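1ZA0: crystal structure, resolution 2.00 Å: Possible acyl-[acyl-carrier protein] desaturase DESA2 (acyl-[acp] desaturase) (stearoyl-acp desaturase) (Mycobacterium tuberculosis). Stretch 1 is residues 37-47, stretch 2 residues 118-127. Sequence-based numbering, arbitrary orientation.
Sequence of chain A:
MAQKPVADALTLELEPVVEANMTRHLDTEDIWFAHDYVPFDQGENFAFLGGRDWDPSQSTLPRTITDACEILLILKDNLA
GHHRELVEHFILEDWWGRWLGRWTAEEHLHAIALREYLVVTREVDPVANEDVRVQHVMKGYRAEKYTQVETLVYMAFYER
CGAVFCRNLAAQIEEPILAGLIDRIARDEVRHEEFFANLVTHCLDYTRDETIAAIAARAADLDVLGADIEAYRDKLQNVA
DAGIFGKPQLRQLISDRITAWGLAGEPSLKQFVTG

Stretch 1 37-47: YVPFDQGENFA
Stretch 2 (118-127) LVVTREVDPV

Residues 37-47 run as an irregular segment, with a single 3-10 turn at 40-42, across the C-terminal end of a helix that enters the second stretch at Leu118. The closest CA pair joins Gly43 to Val120 at 4.5 Å, and 529 Å² is buried in total.

Tyr37 (chi1 m) stays out of reach, so the contact opens with Val38, extended at phi/psi -118/118 and in the t rotamer. Its CG1 packs 3.6 Å from CG2 of Val120, itself t with helical phi/psi of -70/-39. Pro39 (-83/75, C-gamma endo) follows: its O lies 3.2 Å from Val120 CG1, while its CG rests 3.8 Å from CG2 of Thr121, a p rotamer.

The 3-10 turn begins at Phe40 (-55/-33, chi1 m). Although its CA-to-CB bond points away from stretch 2, the ring still reaches Val120, with Phe40 CD1 3.9 Å from Val120 CG2 in an oblique approach. The CA-to-CB bond of Asp41 (-51/-33, m) also points away, without contact. The turn is held by Gln42 N donating to Pro39 O at 3.0 Å and Gly43 N donating to Phe40 O at 2.8 Å. The CA-to-CB bond of Gln42 (-81/-11, chi1 m, chi2 t) points toward stretch 2, and Gln42 OE1 lies 4.1 Å from Thr121 CG2.

At Gly43 (-63/149) the chain becomes extended. Gly43 CA lies 3.6 Å from Val120 O in a CA-H...O contact (153° at H).

Beyond this point Arg122 dominates. It is the first residue after the helix to leave helical phi/psi, with positive phi (59/34), and its CA-to-CB bond points toward stretch 1; chi1 to chi4 are -47°, -85°, -170° and 114°. Glu44 (-145/150, chi1 p, chi2 t) accepts a hydrogen bond at its O from Arg122 NH2 (2.9 Å, 168°). Glu44 CG, 3.4 Å from Arg122 NH2, covers one guanidinium face, but Glu44 OE1 remains 4.3 Å from Arg122 NH2 and well out of plane, so the charges are merely near each other. A water accepts from the Glu44 backbone N (3.1 Å) and the Arg122 side-chain NE (2.9 Å), and is placed to donate to Val119 O (3.1 Å).

The CA-to-CB bond of Asn45 (-55/140, m) points away, yet Asn45 O lies 2.9 Å from Arg122 NH2 at the guanidinium edge. Phe46 (-79/171, chi1 -69°, chi2 -97°) closes the opposite face: the planes lie 11° apart with centres 3.7 Å apart, a cation-pi stack in which Phe46 CZ approaches Arg122 NE to 3.4 Å. The same ring meets Pro126 and Val119 obliquely, Phe46 CE1 to Pro126 CG at 3.6 Å and Phe46 CE2 to Val119 CG2 at 4.1 Å.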

# COMPACT_ATOMS: atom_id res chain seq x y z
N TYR A 37 -2.96 -5.34 17.52
CA TYR A 37 -4.07 -4.55 17.02
C TYR A 37 -5.33 -5.35 16.77
O TYR A 37 -6.28 -4.91 16.05
CB TYR A 37 -3.63 -3.80 15.75
CG TYR A 37 -2.73 -2.65 16.13
CD1 TYR A 37 -3.29 -1.37 16.41
CD2 TYR A 37 -1.35 -2.84 16.28
CE1 TYR A 37 -2.47 -0.31 16.80
CE2 TYR A 37 -0.52 -1.78 16.65
CZ TYR A 37 -1.08 -0.53 16.91
OH TYR A 37 -0.28 0.47 17.31
N VAL A 38 -5.36 -6.54 17.37
CA VAL A 38 -6.52 -7.45 17.17
C VAL A 38 -7.24 -7.71 18.50
O VAL A 38 -6.64 -8.23 19.40
CB VAL A 38 -6.07 -8.80 16.52
CG1 VAL A 38 -7.25 -9.73 16.31
CG2 VAL A 38 -5.39 -8.52 15.18
N PRO A 39 -8.51 -7.33 18.62
CA PRO A 39 -9.24 -7.49 19.89
C PRO A 39 -9.78 -8.90 20.01
O PRO A 39 -10.98 -9.13 19.82
CB PRO A 39 -10.40 -6.47 19.77
CG PRO A 39 -10.68 -6.43 18.30
CD PRO A 39 -9.34 -6.66 17.61
N PHE A 40 -8.90 -9.79 20.30
CA PHE A 40 -9.18 -11.21 20.37
C PHE A 40 -10.31 -11.51 21.34
O PHE A 40 -11.07 -12.43 21.06
CB PHE A 40 -7.92 -11.99 20.78
CG PHE A 40 -6.89 -12.09 19.68
CD1 PHE A 40 -7.14 -12.89 18.57
CD2 PHE A 40 -5.70 -11.38 19.77
CE1 PHE A 40 -6.19 -12.97 17.55
CE2 PHE A 40 -4.75 -11.41 18.75
CZ PHE A 40 -4.99 -12.21 17.62
N ASP A 41 -10.45 -10.72 22.43
CA ASP A 41 -11.54 -10.89 23.42
C ASP A 41 -12.90 -10.95 22.76
O ASP A 41 -13.77 -11.58 23.29
CB ASP A 41 -11.66 -9.66 24.36
CG ASP A 41 -10.63 -9.64 25.45
OD1 ASP A 41 -9.81 -10.57 25.61
OD2 ASP A 41 -10.55 -8.65 26.20
N GLN A 42 -13.10 -10.23 21.66
CA GLN A 42 -14.40 -10.21 20.93
C GLN A 42 -14.62 -11.41 20.00
O GLN A 42 -15.68 -11.57 19.45
CB GLN A 42 -14.47 -9.01 20.01
CG GLN A 42 -14.54 -7.74 20.74
CD GLN A 42 -14.54 -6.54 19.83
OE1 GLN A 42 -15.01 -6.61 18.66
NE2 GLN A 42 -14.05 -5.40 20.38
N GLY A 43 -13.57 -12.19 19.77
CA GLY A 43 -13.67 -13.29 18.85
C GLY A 43 -14.67 -14.34 19.30
O GLY A 43 -14.87 -14.59 20.48
N GLU A 44 -15.28 -14.99 18.31
CA GLU A 44 -16.10 -16.14 18.65
C GLU A 44 -16.06 -17.26 17.62
O GLU A 44 -15.82 -17.05 16.41
CB GLU A 44 -17.53 -15.70 18.96
CG GLU A 44 -18.22 -14.94 17.88
CD GLU A 44 -19.63 -14.44 18.34
OE1 GLU A 44 -20.58 -15.27 18.27
OE2 GLU A 44 -19.76 -13.24 18.78
N ASN A 45 -16.24 -18.46 18.13
CA ASN A 45 -16.26 -19.65 17.33
C ASN A 45 -17.30 -19.53 16.23
O ASN A 45 -18.37 -19.01 16.45
CB ASN A 45 -16.55 -20.90 18.19
CG ASN A 45 -15.36 -21.33 19.00
OD1 ASN A 45 -14.39 -20.54 19.21
ND2 ASN A 45 -15.41 -22.56 19.52
N PHE A 46 -16.95 -20.01 15.05
CA PHE A 46 -17.89 -20.23 13.98
C PHE A 46 -18.67 -21.55 14.27
O PHE A 46 -18.39 -22.23 15.29
CB PHE A 46 -17.20 -20.14 12.62
CG PHE A 46 -16.75 -18.75 12.28
CD1 PHE A 46 -17.52 -17.94 11.50
CD2 PHE A 46 -15.54 -18.22 12.82
CE1 PHE A 46 -17.10 -16.62 11.20
CE2 PHE A 46 -15.15 -16.89 12.56
CZ PHE A 46 -15.89 -16.12 11.72
N ALA A 47 -19.70 -21.80 13.47
CA ALA A 47 -20.63 -22.90 13.69
C ALA A 47 -19.99 -24.27 13.68
O ALA A 47 -20.36 -25.13 14.47
CB ALA A 47 -21.79 -22.84 12.63
N LEU A 118 -10.21 -8.45 10.90
CA LEU A 118 -11.48 -8.62 10.23
C LEU A 118 -12.27 -9.90 10.62
O LEU A 118 -13.53 -9.87 10.68
CB LEU A 118 -11.26 -8.61 8.74
CG LEU A 118 -10.96 -7.23 8.12
CD1 LEU A 118 -10.69 -7.34 6.61
CD2 LEU A 118 -12.09 -6.26 8.43
N VAL A 119 -11.54 -11.00 10.80
CA VAL A 119 -12.14 -12.26 11.11
C VAL A 119 -12.53 -12.29 12.61
O VAL A 119 -13.55 -12.85 12.93
CB VAL A 119 -11.27 -13.48 10.71
CG1 VAL A 119 -10.09 -13.63 11.59
CG2 VAL A 119 -12.16 -14.78 10.76
N VAL A 120 -11.75 -11.68 13.50
CA VAL A 120 -12.08 -11.68 14.91
C VAL A 120 -13.30 -10.81 15.17
O VAL A 120 -14.10 -11.12 16.07
CB VAL A 120 -10.88 -11.20 15.73
CG1 VAL A 120 -11.24 -10.70 17.04
CG2 VAL A 120 -9.81 -12.25 15.77
N THR A 121 -13.39 -9.67 14.48
CA THR A 121 -14.45 -8.72 14.72
C THR A 121 -15.70 -9.02 13.95
O THR A 121 -16.68 -8.35 14.21
CB THR A 121 -14.06 -7.25 14.33
OG1 THR A 121 -13.67 -7.19 12.97
CG2 THR A 121 -12.86 -6.77 15.15
N ARG A 122 -15.63 -9.93 12.96
CA ARG A 122 -16.73 -10.28 12.05
C ARG A 122 -17.27 -9.10 11.22
O ARG A 122 -18.47 -9.04 10.90
CB ARG A 122 -17.94 -10.86 12.86
CG ARG A 122 -17.62 -11.96 13.94
CD ARG A 122 -17.56 -13.25 13.34
NE ARG A 122 -17.49 -14.49 14.20
CZ ARG A 122 -18.46 -15.41 14.28
NH1 ARG A 122 -19.65 -15.23 13.73
NH2 ARG A 122 -18.22 -16.56 14.89
N GLU A 123 -16.40 -8.19 10.85
CA GLU A 123 -16.82 -6.99 10.20
C GLU A 123 -17.09 -7.25 8.73
O GLU A 123 -17.71 -6.42 8.11
CB GLU A 123 -15.81 -5.86 10.42
CG GLU A 123 -15.91 -5.24 11.82
CD GLU A 123 -17.24 -4.45 12.00
OE1 GLU A 123 -17.92 -4.11 10.98
OE2 GLU A 123 -17.66 -4.28 13.15
N VAL A 124 -16.56 -8.34 8.18
CA VAL A 124 -16.93 -8.76 6.84
C VAL A 124 -17.16 -10.27 6.84
O VAL A 124 -16.75 -10.96 7.73
CB VAL A 124 -15.85 -8.37 5.78
CG1 VAL A 124 -15.63 -6.86 5.77
CG2 VAL A 124 -14.53 -9.05 6.10
N ASP A 125 -17.89 -10.75 5.85
CA ASP A 125 -18.11 -12.18 5.65
C ASP A 125 -16.78 -12.85 5.35
O ASP A 125 -16.22 -12.63 4.26
CB ASP A 125 -19.06 -12.34 4.48
CG ASP A 125 -19.47 -13.79 4.22
OD1 ASP A 125 -19.04 -14.73 4.95
OD2 ASP A 125 -20.26 -14.03 3.29
N PRO A 126 -16.28 -13.67 6.28
CA PRO A 126 -14.94 -14.25 6.12
C PRO A 126 -14.89 -15.33 5.03
O PRO A 126 -13.77 -15.64 4.49
CB PRO A 126 -14.63 -14.85 7.48
CG PRO A 126 -16.00 -15.12 8.11
CD PRO A 126 -16.96 -14.14 7.50
N VAL A 127 -16.06 -15.87 4.67
CA VAL A 127 -16.11 -16.90 3.61
C VAL A 127 -15.57 -16.36 2.28
O VAL A 127 -14.65 -16.95 1.71
CB VAL A 127 -17.52 -17.53 3.46
CG1 VAL A 127 -17.67 -18.27 2.13
CG2 VAL A 127 -17.72 -18.47 4.60
O HOH W 1 -14.82 -14.26 15.35